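Long-range contact in hypothetical protein (Staphylococcus aureus subsp. aureus, PDB 1QYI), which is of unknown function but belongs to the haloacid dehalogenase (HAD)-like family and is probably a hydrolase: residues A[10-24]-A[205-217]. Numbering follows the deposited sequence.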
ATOM      1  N   GLY A  10      -7.473  -0.461  -7.849  1.00 19.51           N
ATOM      2  CA  GLY A  10      -8.659  -1.252  -8.102  1.00 18.76           C
ATOM      3  C   GLY A  10      -9.420  -0.741  -9.308  1.00 19.54           C
ATOM      4  O   GLY A  10     -10.421  -1.337  -9.698  1.00 17.83           O
ATOM      5  N   VAL A  11      -8.939   0.356  -9.898  1.00 19.55           N
ATOM      6  CA  VAL A  11      -9.583   0.973 -11.060  1.00 19.40           C
ATOM      7  C   VAL A  11      -8.622   1.159 -12.232  1.00 21.33           C
ATOM      8  O   VAL A  11      -8.810   0.595 -13.310  1.00 20.13           O
ATOM      9  CB  VAL A  11     -10.155   2.373 -10.709  1.00 17.30           C
ATOM     10  CG1 VAL A  11     -10.695   3.039 -11.963  1.00 16.96           C
ATOM     11  CG2 VAL A  11     -11.240   2.252  -9.660  1.00 15.83           C
ATOM     12  N   PHE A  12      -7.604   1.985 -12.002  1.00 22.58           N
ATOM     13  CA  PHE A  12      -6.591   2.305 -13.002  1.00 20.29           C
ATOM     14  C   PHE A  12      -5.322   1.496 -12.763  1.00 21.03           C
ATOM     15  O   PHE A  12      -4.705   0.988 -13.704  1.00 22.34           O
ATOM     16  CB  PHE A  12      -6.251   3.794 -12.927  1.00 18.33           C
ATOM     17  CG  PHE A  12      -7.346   4.707 -13.428  1.00 17.36           C
ATOM     18  CD1 PHE A  12      -7.539   4.905 -14.801  1.00 12.88           C
ATOM     19  CD2 PHE A  12      -8.158   5.402 -12.531  1.00 15.34           C
ATOM     20  CE1 PHE A  12      -8.519   5.788 -15.276  1.00 13.08           C
ATOM     21  CE2 PHE A  12      -9.139   6.285 -12.995  1.00 16.45           C
ATOM     22  CZ  PHE A  12      -9.321   6.481 -14.377  1.00 13.67           C
ATOM     23  N   LEU A  13      -4.925   1.392 -11.497  1.00 19.67           N
ATOM     24  CA  LEU A  13      -3.715   0.661 -11.120  1.00 17.96           C
ATOM     25  C   LEU A  13      -4.020  -0.377 -10.043  1.00 17.73           C
ATOM     26  O   LEU A  13      -5.051  -0.306  -9.384  1.00 17.48           O
ATOM     27  CB  LEU A  13      -2.679   1.639 -10.576  1.00 18.12           C
ATOM     28  CG  LEU A  13      -2.410   2.951 -11.322  1.00 20.97           C
ATOM     29  CD1 LEU A  13      -1.458   3.781 -10.477  1.00 18.50           C
ATOM     30  CD2 LEU A  13      -1.818   2.697 -12.714  1.00 21.33           C
ATOM     31  N   SER A  14      -3.131  -1.344  -9.866  1.00 18.47           N
ATOM     32  CA  SER A  14      -3.348  -2.342  -8.833  1.00 21.81           C
ATOM     33  C   SER A  14      -2.317  -2.125  -7.741  1.00 23.10           C
ATOM     34  O   SER A  14      -1.444  -1.272  -7.881  1.00 22.47           O
ATOM     35  CB  SER A  14      -3.247  -3.758  -9.403  1.00 23.21           C
ATOM     36  OG  SER A  14      -2.054  -3.938 -10.140  1.00 29.71           O
ATOM     37  N   GLU A  15      -2.427  -2.880  -6.652  1.00 25.60           N
ATOM     38  CA  GLU A  15      -1.503  -2.746  -5.526  1.00 26.77           C
ATOM     39  C   GLU A  15      -0.392  -3.787  -5.520  1.00 27.16           C
ATOM     40  O   GLU A  15       0.455  -3.782  -4.629  1.00 26.73           O
ATOM     41  CB  GLU A  15      -2.271  -2.850  -4.209  1.00 28.48           C
ATOM     42  CG  GLU A  15      -3.200  -1.690  -3.915  1.00 31.98           C
ATOM     43  CD  GLU A  15      -4.021  -1.924  -2.658  1.00 34.40           C
ATOM     44  OE1 GLU A  15      -4.765  -2.929  -2.617  1.00 36.32           O
ATOM     45  OE2 GLU A  15      -3.928  -1.105  -1.716  1.00 35.66           O
ATOM     46  N   GLU A  16      -0.407  -4.672  -6.516  1.00 27.14           N
ATOM     47  CA  GLU A  16       0.575  -5.752  -6.637  1.00 25.75           C
ATOM     48  C   GLU A  16       2.026  -5.345  -6.405  1.00 26.44           C
ATOM     49  O   GLU A  16       2.751  -6.001  -5.653  1.00 26.30           O
ATOM     50  CB  GLU A  16       0.466  -6.403  -8.022  1.00 26.32           C
ATOM     51  CG  GLU A  16      -0.801  -7.226  -8.224  1.00 26.54           C
ATOM     52  CD  GLU A  16      -0.904  -8.377  -7.236  1.00 25.47           C
ATOM     53  OE1 GLU A  16       0.032  -9.206  -7.168  1.00 23.66           O
ATOM     54  OE2 GLU A  16      -1.928  -8.459  -6.534  1.00 25.81           O
ATOM     55  N   ARG A  17       2.450  -4.269  -7.066  1.00 26.22           N
ATOM     56  CA  ARG A  17       3.815  -3.782  -6.950  1.00 26.12           C
ATOM     57  C   ARG A  17       4.186  -3.554  -5.485  1.00 26.62           C
ATOM     58  O   ARG A  17       5.341  -3.727  -5.104  1.00 23.59           O
ATOM     59  CB  ARG A  17       3.977  -2.480  -7.736  1.00 26.05           C
ATOM     60  CG  ARG A  17       5.318  -2.330  -8.435  1.00 26.86           C
ATOM     61  CD  ARG A  17       5.315  -2.959  -9.828  1.00 26.02           C
ATOM     62  NE  ARG A  17       6.027  -4.235  -9.883  1.00 27.65           N
ATOM     63  CZ  ARG A  17       6.609  -4.725 -10.981  1.00 27.03           C
ATOM     64  NH1 ARG A  17       6.572  -4.051 -12.120  1.00 26.00           N
ATOM     65  NH2 ARG A  17       7.239  -5.890 -10.944  1.00 26.52           N
ATOM     66  N   CYS A  18       3.208  -3.159  -4.669  1.00 28.66           N
ATOM     67  CA  CYS A  18       3.471  -2.935  -3.255  1.00 29.12           C
ATOM     68  C   CYS A  18       3.960  -4.242  -2.648  1.00 29.33           C
ATOM     69  O   CYS A  18       4.996  -4.274  -1.974  1.00 31.67           O
ATOM     70  CB  CYS A  18       2.207  -2.461  -2.525  1.00 30.65           C
ATOM     71  SG  CYS A  18       1.766  -0.714  -2.811  1.00 31.19           S
ATOM     72  N   PHE A  19       3.225  -5.320  -2.902  1.00 25.87           N
ATOM     73  CA  PHE A  19       3.592  -6.636  -2.382  1.00 25.33           C
ATOM     74  C   PHE A  19       4.955  -7.059  -2.955  1.00 26.98           C
ATOM     75  O   PHE A  19       5.730  -7.758  -2.290  1.00 28.84           O
ATOM     76  CB  PHE A  19       2.506  -7.657  -2.740  1.00 23.41           C
ATOM     77  CG  PHE A  19       1.104  -7.188  -2.428  1.00 22.96           C
ATOM     78  CD1 PHE A  19       0.801  -6.615  -1.192  1.00 22.41           C
ATOM     79  CD2 PHE A  19       0.087  -7.323  -3.368  1.00 20.84           C
ATOM     80  CE1 PHE A  19      -0.489  -6.185  -0.899  1.00 22.34           C
ATOM     81  CE2 PHE A  19      -1.207  -6.895  -3.085  1.00 21.98           C
ATOM     82  CZ  PHE A  19      -1.498  -6.324  -1.846  1.00 21.71           C
ATOM     83  N   ASP A  20       5.236  -6.632  -4.186  1.00 26.13           N
ATOM     84  CA  ASP A  20       6.507  -6.917  -4.841  1.00 23.56           C
ATOM     85  C   ASP A  20       7.603  -6.215  -4.041  1.00 22.54           C
ATOM     86  O   ASP A  20       8.510  -6.855  -3.514  1.00 24.97           O
ATOM     87  CB  ASP A  20       6.529  -6.350  -6.266  1.00 22.64           C
ATOM     88  CG  ASP A  20       5.948  -7.289  -7.292  1.00 21.61           C
ATOM     89  OD1 ASP A  20       5.274  -8.288  -6.928  1.00 19.83           O
ATOM     90  OD2 ASP A  20       6.165  -7.002  -8.489  1.00 22.64           O
ATOM     91  N   VAL A  21       7.519  -4.891  -3.956  1.00 21.39           N
ATOM     92  CA  VAL A  21       8.529  -4.141  -3.227  1.00 20.89           C
ATOM     93  C   VAL A  21       8.634  -4.708  -1.814  1.00 21.73           C
ATOM     94  O   VAL A  21       9.736  -4.891  -1.299  1.00 19.62           O
ATOM     95  CB  VAL A  21       8.214  -2.639  -3.176  1.00 20.38           C
ATOM     96  CG1 VAL A  21       9.278  -1.916  -2.370  1.00 19.14           C
ATOM     97  CG2 VAL A  21       8.169  -2.085  -4.596  1.00 17.86           C
ATOM     98  N   SER A  22       7.498  -5.011  -1.193  1.00 21.54           N
ATOM     99  CA  SER A  22       7.528  -5.577   0.142  1.00 21.93           C
ATOM    100  C   SER A  22       8.424  -6.831   0.154  1.00 22.65           C
ATOM    101  O   SER A  22       9.258  -7.001   1.059  1.00 21.88           O
ATOM    102  CB  SER A  22       6.113  -5.919   0.606  1.00 22.37           C
ATOM    103  OG  SER A  22       6.139  -6.596   1.863  1.00 25.05           O
ATOM    104  N   ALA A  23       8.269  -7.694  -0.854  1.00 21.57           N
ATOM    105  CA  ALA A  23       9.083  -8.913  -0.963  1.00 20.52           C
ATOM    106  C   ALA A  23      10.562  -8.575  -1.170  1.00 19.11           C
ATOM    107  O   ALA A  23      11.427  -9.127  -0.495  1.00 18.35           O
ATOM    108  CB  ALA A  23       8.585  -9.785  -2.119  1.00 20.36           C
ATOM    109  N   LEU A  24      10.842  -7.679  -2.113  1.00 20.22           N
ATOM    110  CA  LEU A  24      12.217  -7.260  -2.389  1.00 20.42           C
ATOM    111  C   LEU A  24      12.872  -6.662  -1.157  1.00 19.42           C
ATOM    112  O   LEU A  24      14.080  -6.770  -0.967  1.00 18.95           O
ATOM    113  CB  LEU A  24      12.262  -6.216  -3.504  1.00 21.32           C
ATOM    114  CG  LEU A  24      12.124  -6.685  -4.945  1.00 23.46           C
ATOM    115  CD1 LEU A  24      12.571  -5.552  -5.866  1.00 23.32           C
ATOM    116  CD2 LEU A  24      13.002  -7.913  -5.166  1.00 24.87           C
ATOM    117  N   THR A 205      15.658   3.149  -9.217  1.00 24.74           N
ATOM    118  CA  THR A 205      14.879   4.087 -10.005  1.00 22.74           C
ATOM    119  C   THR A 205      13.456   4.310  -9.497  1.00 22.96           C
ATOM    120  O   THR A 205      12.851   5.353  -9.755  1.00 22.46           O
ATOM    121  CB  THR A 205      14.847   3.618 -11.444  1.00 22.79           C
ATOM    122  OG1 THR A 205      14.511   2.230 -11.484  1.00 24.04           O
ATOM    123  CG2 THR A 205      16.222   3.794 -12.079  1.00 26.44           C
ATOM    124  N   GLY A 206      12.929   3.333  -8.766  1.00 21.14           N
ATOM    125  CA  GLY A 206      11.591   3.457  -8.226  1.00 21.96           C
ATOM    126  C   GLY A 206      10.497   2.760  -9.018  1.00 22.80           C
ATOM    127  O   GLY A 206      10.102   3.205 -10.100  1.00 22.41           O
ATOM    128  N   TYR A 207       9.987   1.670  -8.459  1.00 21.87           N
ATOM    129  CA  TYR A 207       8.933   0.909  -9.097  1.00 21.04           C
ATOM    130  C   TYR A 207       7.626   1.684  -9.148  1.00 21.89           C
ATOM    131  O   TYR A 207       6.582   1.134  -9.500  1.00 20.59           O
ATOM    132  CB  TYR A 207       8.747  -0.423  -8.369  1.00 20.22           C
ATOM    133  CG  TYR A 207       9.910  -1.356  -8.601  1.00 18.66           C
ATOM    134  CD1 TYR A 207      10.017  -2.080  -9.791  1.00 18.04           C
ATOM    135  CD2 TYR A 207      10.943  -1.454  -7.676  1.00 16.34           C
ATOM    136  CE1 TYR A 207      11.128  -2.874 -10.056  1.00 15.25           C
ATOM    137  CE2 TYR A 207      12.059  -2.247  -7.937  1.00 17.60           C
ATOM    138  CZ  TYR A 207      12.139  -2.950  -9.131  1.00 15.90           C
ATOM    139  OH  TYR A 207      13.244  -3.719  -9.401  1.00 21.24           O
ATOM    140  N   ILE A 208       7.677   2.957  -8.775  1.00 22.08           N
ATOM    141  CA  ILE A 208       6.481   3.784  -8.825  1.00 22.37           C
ATOM    142  C   ILE A 208       6.275   4.084 -10.299  1.00 22.92           C
ATOM    143  O   ILE A 208       5.161   4.339 -10.748  1.00 23.97           O
ATOM    144  CB  ILE A 208       6.661   5.114  -8.032  1.00 23.23           C
ATOM    145  CG1 ILE A 208       5.332   5.852  -7.959  1.00 21.20           C
ATOM    146  CG2 ILE A 208       7.697   6.020  -8.715  1.00 22.43           C
ATOM    147  CD1 ILE A 208       5.375   7.053  -7.044  1.00 22.52           C
ATOM    148  N   TYR A 209       7.372   4.032 -11.049  1.00 24.23           N
ATOM    149  CA  TYR A 209       7.340   4.271 -12.483  1.00 24.64           C
ATOM    150  C   TYR A 209       6.998   3.006 -13.273  1.00 24.03           C
ATOM    151  O   TYR A 209       6.770   3.072 -14.473  1.00 24.17           O
ATOM    152  CB  TYR A 209       8.688   4.817 -12.939  1.00 21.99           C
ATOM    153  CG  TYR A 209       9.032   6.146 -12.340  1.00 22.51           C
ATOM    154  CD1 TYR A 209       8.452   7.320 -12.812  1.00 18.80           C
ATOM    155  CD2 TYR A 209       9.991   6.239 -11.331  1.00 23.25           C
ATOM    156  CE1 TYR A 209       8.836   8.561 -12.300  1.00 20.51           C
ATOM    157  CE2 TYR A 209      10.373   7.467 -10.810  1.00 21.86           C
ATOM    158  CZ  TYR A 209       9.798   8.628 -11.300  1.00 21.76           C
ATOM    159  OH  TYR A 209      10.209   9.854 -10.803  1.00 19.61           O
ATOM    160  N   GLN A 210       6.966   1.857 -12.607  1.00 24.45           N
ATOM    161  CA  GLN A 210       6.643   0.613 -13.297  1.00 26.96           C
ATOM    162  C   GLN A 210       5.440  -0.007 -12.621  1.00 28.00           C
ATOM    163  O   GLN A 210       5.407  -1.209 -12.353  1.00 29.00           O
ATOM    164  CB  GLN A 210       7.813  -0.368 -13.244  1.00 27.10           C
ATOM    165  CG  GLN A 210       9.160   0.297 -13.440  1.00 29.77           C
ATOM    166  CD  GLN A 210      10.270  -0.694 -13.668  1.00 30.87           C
ATOM    167  OE1 GLN A 210      11.443  -0.340 -13.614  1.00 32.57           O
ATOM    168  NE2 GLN A 210       9.907  -1.943 -13.943  1.00 33.01           N
ATOM    169  N   GLU A 211       4.452   0.834 -12.340  1.00 27.31           N
ATOM    170  CA  GLU A 211       3.230   0.413 -11.675  1.00 25.94           C
ATOM    171  C   GLU A 211       2.428  -0.532 -12.586  1.00 26.30           C
ATOM    172  O   GLU A 211       2.414  -0.388 -13.813  1.00 24.49           O
ATOM    173  CB  GLU A 211       2.416   1.662 -11.306  1.00 23.33           C
ATOM    174  CG  GLU A 211       1.454   1.500 -10.134  1.00 24.21           C
ATOM    175  CD  GLU A 211       2.130   1.597  -8.759  1.00 22.64           C
ATOM    176  OE1 GLU A 211       2.812   2.601  -8.479  1.00 21.51           O
ATOM    177  OE2 GLU A 211       1.967   0.670  -7.944  1.00 21.86           O
ATOM    178  N   ILE A 212       1.784  -1.515 -11.965  1.00 27.71           N
ATOM    179  CA  ILE A 212       0.969  -2.508 -12.660  1.00 28.75           C
ATOM    180  C   ILE A 212      -0.348  -1.890 -13.158  1.00 30.27           C
ATOM    181  O   ILE A 212      -1.196  -1.473 -12.371  1.00 27.05           O
ATOM    182  CB  ILE A 212       0.652  -3.709 -11.734  1.00 27.91           C
ATOM    183  CG1 ILE A 212       1.303  -3.522 -10.363  1.00 31.84           C
ATOM    184  CG2 ILE A 212       1.214  -4.977 -12.335  1.00 30.53           C
ATOM    185  CD1 ILE A 212       0.840  -2.287  -9.551  1.00 28.29           C
ATOM    186  N   ILE A 213      -0.516  -1.844 -14.472  1.00 31.45           N
ATOM    187  CA  ILE A 213      -1.711  -1.264 -15.047  1.00 33.67           C
ATOM    188  C   ILE A 213      -2.852  -2.277 -15.049  1.00 35.07           C
ATOM    189  O   ILE A 213      -2.627  -3.478 -15.220  1.00 36.22           O
ATOM    190  CB  ILE A 213      -1.465  -0.807 -16.503  1.00 33.92           C
ATOM    191  CG1 ILE A 213      -0.013  -0.349 -16.699  1.00 33.10           C
ATOM    192  CG2 ILE A 213      -2.463   0.279 -16.866  1.00 33.32           C
ATOM    193  CD1 ILE A 213       0.390   0.897 -15.928  1.00 36.68           C
ATOM    194  N   LEU A 214      -4.077  -1.794 -14.862  1.00 34.16           N
ATOM    195  CA  LEU A 214      -5.233  -2.681 -14.864  1.00 34.25           C
ATOM    196  C   LEU A 214      -5.840  -2.697 -16.264  1.00 35.72           C
ATOM    197  O   LEU A 214      -6.290  -3.739 -16.743  1.00 35.05           O
ATOM    198  CB  LEU A 214      -6.263  -2.226 -13.825  1.00 33.28           C
ATOM    199  CG  LEU A 214      -5.963  -2.476 -12.338  1.00 30.74           C
ATOM    200  CD1 LEU A 214      -6.883  -1.599 -11.510  1.00 31.42           C
ATOM    201  CD2 LEU A 214      -6.151  -3.948 -11.969  1.00 27.12           C
ATOM    202  N   ARG A 215      -5.829  -1.540 -16.921  1.00 37.07           N
ATOM    203  CA  ARG A 215      -6.354  -1.411 -18.275  1.00 39.54           C
ATOM    204  C   ARG A 215      -5.375  -0.641 -19.173  1.00 40.88           C
ATOM    205  O   ARG A 215      -4.833   0.387 -18.765  1.00 41.70           O
ATOM    206  CB  ARG A 215      -7.700  -0.689 -18.245  1.00 39.46           C
ATOM    207  CG  ARG A 215      -8.847  -1.548 -17.767  1.00 41.12           C
ATOM    208  CD  ARG A 215      -9.888  -1.697 -18.857  1.00 41.76           C
ATOM    209  NE  ARG A 215      -9.603  -2.791 -19.775  1.00 41.11           N
ATOM    210  CZ  ARG A 215     -10.089  -2.855 -21.008  1.00 40.93           C
ATOM    211  NH1 ARG A 215     -10.868  -1.886 -21.461  1.00 41.65           N
ATOM    212  NH2 ARG A 215      -9.810  -3.893 -21.782  1.00 42.31           N
ATOM    213  N   PRO A 216      -5.146  -1.123 -20.412  1.00 41.20           N
ATOM    214  CA  PRO A 216      -4.228  -0.463 -21.349  1.00 42.03           C
ATOM    215  C   PRO A 216      -4.464   1.032 -21.344  1.00 42.27           C
ATOM    216  O   PRO A 216      -5.564   1.479 -21.630  1.00 43.58           O
ATOM    217  CB  PRO A 216      -4.593  -1.085 -22.692  1.00 43.03           C
ATOM    218  CG  PRO A 216      -5.021  -2.460 -22.313  1.00 43.11           C
ATOM    219  CD  PRO A 216      -5.848  -2.240 -21.068  1.00 42.10           C
ATOM    220  N   VAL A 217      -3.430   1.798 -21.023  1.00 42.98           N
ATOM    221  CA  VAL A 217      -3.529   3.252 -20.954  1.00 43.82           C
ATOM    222  C   VAL A 217      -4.059   3.901 -22.232  1.00 44.46           C
ATOM    223  O   VAL A 217      -4.916   4.791 -22.182  1.00 43.84           O
ATOM    224  CB  VAL A 217      -2.164   3.852 -20.603  1.00 44.69           C
ATOM    225  CG1 VAL A 217      -2.269   5.357 -20.443  1.00 44.86           C
ATOM    226  CG2 VAL A 217      -1.655   3.212 -19.326  1.00 45.47           C
TER
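R17 reaches from the first turn of helix 16-31 to the carbonyl of Q210: NH1 donates to Q210 O over 3.1 Å, nearly straight (171°) and in both the guanidinium and carbonyl planes. A bend at chi2 (87°) and another at chi3 carry the guanidinium forward along its own helix, where NE and NH2 both donate to D20 OD2 in a side-on salt bridge, NH2 at 2.9 Å; D20 OD1 makes a second salt bridge, to R56. Y207 CD1 lies over one guanidinium face, the guanidinium and the tyrosine ring tilted 50° apart.

Toward the sheet-bearing domain, L13 and I213 form a non-hydrogen-bonded antiparallel pair, flanked by L214 N to F12 O (3.1 Å) and S14 N to I212 O (3.2 Å); S14 OG adds a weak bond to I212 O. I212 CD1 abuts R17 CB at 3.6 Å, L214 CD2 approaches S14 CB, and L13 CD1 packs on E211 CG. L24 CD1 touches Y207 CE2 at 3.9 Å, with V21 CG2 approaching the same side chain obliquely.

The two linkers thus pair where the chain leaves and re-enters the Rossmann-like core, enclosing a largely helical insertion, consistent with the hinge of a HAD-type C1 cap domain.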